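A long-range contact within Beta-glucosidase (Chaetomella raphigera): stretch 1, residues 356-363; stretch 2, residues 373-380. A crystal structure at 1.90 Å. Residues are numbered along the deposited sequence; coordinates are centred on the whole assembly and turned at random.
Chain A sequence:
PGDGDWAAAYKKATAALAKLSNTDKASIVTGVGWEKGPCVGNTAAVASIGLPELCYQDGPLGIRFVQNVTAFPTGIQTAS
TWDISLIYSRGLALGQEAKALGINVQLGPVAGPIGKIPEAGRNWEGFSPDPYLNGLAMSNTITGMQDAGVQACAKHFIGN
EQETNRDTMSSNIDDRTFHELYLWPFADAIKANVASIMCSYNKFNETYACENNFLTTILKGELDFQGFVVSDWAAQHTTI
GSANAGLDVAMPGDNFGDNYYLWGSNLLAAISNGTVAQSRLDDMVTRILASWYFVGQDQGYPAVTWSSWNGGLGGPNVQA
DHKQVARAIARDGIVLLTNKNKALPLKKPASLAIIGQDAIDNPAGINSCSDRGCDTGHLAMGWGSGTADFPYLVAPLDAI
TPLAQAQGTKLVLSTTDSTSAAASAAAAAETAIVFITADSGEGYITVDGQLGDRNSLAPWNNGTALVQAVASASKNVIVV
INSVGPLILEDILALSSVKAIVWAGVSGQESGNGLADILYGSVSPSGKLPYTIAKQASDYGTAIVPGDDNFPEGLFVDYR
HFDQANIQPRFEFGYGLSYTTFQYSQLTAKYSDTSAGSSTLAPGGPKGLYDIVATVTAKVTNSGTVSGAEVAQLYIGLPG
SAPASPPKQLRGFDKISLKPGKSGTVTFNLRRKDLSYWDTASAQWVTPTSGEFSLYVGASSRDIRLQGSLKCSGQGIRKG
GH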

# COMPACT_ATOMS: atom_id res chain seq x y z
N GLY A 356 -13.84 8.06 23.72
CA GLY A 356 -13.43 8.57 22.44
C GLY A 356 -14.45 8.30 21.39
O GLY A 356 -15.03 7.24 21.36
N GLN A 357 -14.62 9.24 20.47
CA GLN A 357 -15.58 9.08 19.40
C GLN A 357 -15.13 8.01 18.44
O GLN A 357 -15.95 7.50 17.74
N ASP A 358 -13.83 7.71 18.41
CA ASP A 358 -13.30 6.60 17.60
C ASP A 358 -13.86 5.22 18.02
O ASP A 358 -13.68 4.25 17.30
N ALA A 359 -14.57 5.10 19.14
CA ALA A 359 -15.09 3.85 19.58
C ALA A 359 -16.38 3.42 18.89
O ALA A 359 -16.74 2.24 18.97
N ILE A 360 -17.06 4.40 18.28
CA ILE A 360 -18.40 4.22 17.69
C ILE A 360 -18.45 4.68 16.26
O ILE A 360 -17.65 5.49 15.84
N ASP A 361 -19.39 4.12 15.51
CA ASP A 361 -19.59 4.57 14.14
C ASP A 361 -20.03 6.06 14.14
O ASP A 361 -20.74 6.52 15.07
N ASN A 362 -19.64 6.76 13.10
CA ASN A 362 -19.99 8.15 12.88
C ASN A 362 -21.49 8.27 13.04
O ASN A 362 -22.20 7.58 12.34
N PRO A 363 -21.96 9.08 14.02
CA PRO A 363 -23.40 9.19 14.28
C PRO A 363 -24.18 9.73 13.08
O PRO A 363 -25.32 9.42 12.96
N GLY A 373 -14.07 12.09 3.64
CA GLY A 373 -13.39 13.35 3.97
C GLY A 373 -13.79 13.93 5.31
O GLY A 373 -14.12 15.11 5.43
N CYS A 374 -13.67 13.15 6.35
CA CYS A 374 -13.69 13.64 7.70
C CYS A 374 -13.06 12.58 8.61
O CYS A 374 -12.98 11.37 8.24
N ASP A 375 -12.74 12.98 9.86
CA ASP A 375 -12.27 12.04 10.89
C ASP A 375 -13.25 12.11 12.06
O ASP A 375 -12.94 12.69 13.10
N THR A 376 -14.43 11.58 11.85
CA THR A 376 -15.55 11.68 12.78
C THR A 376 -16.02 10.27 13.02
O THR A 376 -16.20 9.48 12.08
N GLY A 377 -16.24 9.91 14.27
CA GLY A 377 -16.42 8.53 14.61
C GLY A 377 -15.23 7.61 14.24
O GLY A 377 -14.12 8.07 13.97
N HIS A 378 -15.48 6.30 14.29
CA HIS A 378 -14.50 5.28 14.01
C HIS A 378 -13.82 5.44 12.68
O HIS A 378 -14.48 5.59 11.68
N LEU A 379 -12.49 5.47 12.70
CA LEU A 379 -11.72 5.71 11.53
C LEU A 379 -11.25 4.37 10.93
O LEU A 379 -10.48 3.65 11.61
N ALA A 380 -11.62 4.10 9.66
CA ALA A 380 -11.29 2.81 9.06
C ALA A 380 -10.76 2.89 7.66
O ALA A 380 -10.41 1.86 7.04

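Stretch 2 has no regular secondary structure, and it meets the short 3-10 segment at 357-359 and the loop after it through individual polar contacts rather than through a ladder of backbone bonds. Gly373, at its start, lies out of reach of stretch 1. Cys374 points its CA-to-CB bond toward stretch 1 with chi1 in p, and its SG lies 4.0 Å from ND2 of Asn362, a van der Waals approach; the residue is also bonded covalently to a group elsewhere in the structure. Asp375, chi1 t, directs its CB away and makes no close side-chain contact across the interface.

The CA-to-CB bond of Thr376 points sideways, with chi1 in m. Its CG2 lies 3.6 Å from OE1 of Gln357, and its CB lies 3.7 Å from ND2 of Asn362, so the small branched side chain packs against two amides. Asn362, chi1 t, also brings its CB to 3.5 Å from Thr376 O. A water completes this corner: it accepts from Asn362 ND2 and donates to Thr376 O, each at 3.0 Å, linking an amide donor to a carbonyl acceptor.

Gly377 leaves no room for a side chain. An ideal CB here would lie 2.5 Å from Asn362 N, a clash, and its positive phi independently favours glycine. Gly377 CA also makes a CA-H...O contact with Gln357 O at 3.3 Å. The CA-to-CB bond of Gln357 points sideways, but its p, t side chain brings the amide inward, and Gly377 N donates to Gln357 OE1 at 2.7 Å in a nearly straight hydrogen bond. A long side chain ending in a carbonyl suits this place because it can reach a backbone NH, while its NE2 is satisfied elsewhere in the structure.

His378 buries more area against stretch 1 than any other residue of stretch 2. Its backbone N donates to Ile360 O at 2.8 Å, while the CB of Ile360 points away. With chi1 t, the imidazole places ND1 2.7 Å from Asp358 O, which lies at the ring edge near its plane; ND1 also makes a weak bond to Asp358 OD1 at 3.0 Å. ND1 therefore acts as the donor here. A second water accepts from Asn362 N at 3.0 Å and donates to His378 O at 2.9 Å.

Asp358, chi1 t, also uses OD1 to accept from Leu379 N at 3.1 Å, so one buried carboxylate oxygen serves both a ring and a backbone NH. The Leu379 side chain (t, p) leads its end away from stretch 1, and Ala380 makes no contact.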

# COMPACT_ATOMS: atom_id res chain seq x y z
CB GLN A 357 -15.81 10.39 18.63
CG GLN A 357 -14.64 10.97 17.91
CD GLN A 357 -15.06 12.01 16.92
OE1 GLN A 357 -16.08 11.84 16.20
NE2 GLN A 357 -14.35 13.10 16.91
CB ASP A 358 -11.73 6.66 17.59
CG ASP A 358 -11.06 5.52 16.79
OD1 ASP A 358 -11.32 5.46 15.58
OD2 ASP A 358 -10.21 4.76 17.34
CB ALA A 359 -15.37 3.87 21.08
CB ILE A 360 -19.47 5.00 18.49
CG1 ILE A 360 -19.14 6.50 18.50
CG2 ILE A 360 -19.63 4.34 19.85
CD1 ILE A 360 -20.22 7.36 19.08
CB ASP A 361 -20.66 3.75 13.46
CG ASP A 361 -20.13 2.39 12.93
OD1 ASP A 361 -18.92 2.19 12.91
OD2 ASP A 361 -20.94 1.58 12.54
CB ASN A 362 -19.57 8.60 11.50
CG ASN A 362 -19.90 10.07 11.24
OD1 ASN A 362 -20.73 10.70 11.95
ND2 ASN A 362 -19.23 10.66 10.28
CB PRO A 363 -23.48 10.21 15.45
CG PRO A 363 -22.16 10.14 16.12
CD PRO A 363 -21.14 9.71 15.09
CB CYS A 374 -15.18 13.88 8.14
SG CYS A 374 -16.18 12.40 8.38
CB ASP A 375 -10.86 12.40 11.32
CG ASP A 375 -10.26 11.44 12.36
OD1 ASP A 375 -10.76 10.33 12.49
OD2 ASP A 375 -9.34 11.84 13.10
CB THR A 376 -16.69 12.51 12.18
OG1 THR A 376 -16.18 13.82 11.95
CG2 THR A 376 -17.83 12.64 13.17
CB HIS A 378 -15.08 3.91 14.12
CG HIS A 378 -14.03 2.87 14.16
ND1 HIS A 378 -12.95 2.95 15.02
CD2 HIS A 378 -13.84 1.77 13.40
CE1 HIS A 378 -12.17 1.90 14.80
NE2 HIS A 378 -12.67 1.19 13.82
CB LEU A 379 -10.50 6.58 11.84
CG LEU A 379 -9.56 6.83 10.67
CD1 LEU A 379 -10.24 7.74 9.65
CD2 LEU A 379 -8.30 7.50 11.09
CB ALA A 380 -12.48 1.87 9.15
O HOH W 1 -17.36 5.85 11.46
O HOH W 2 -16.92 8.96 9.25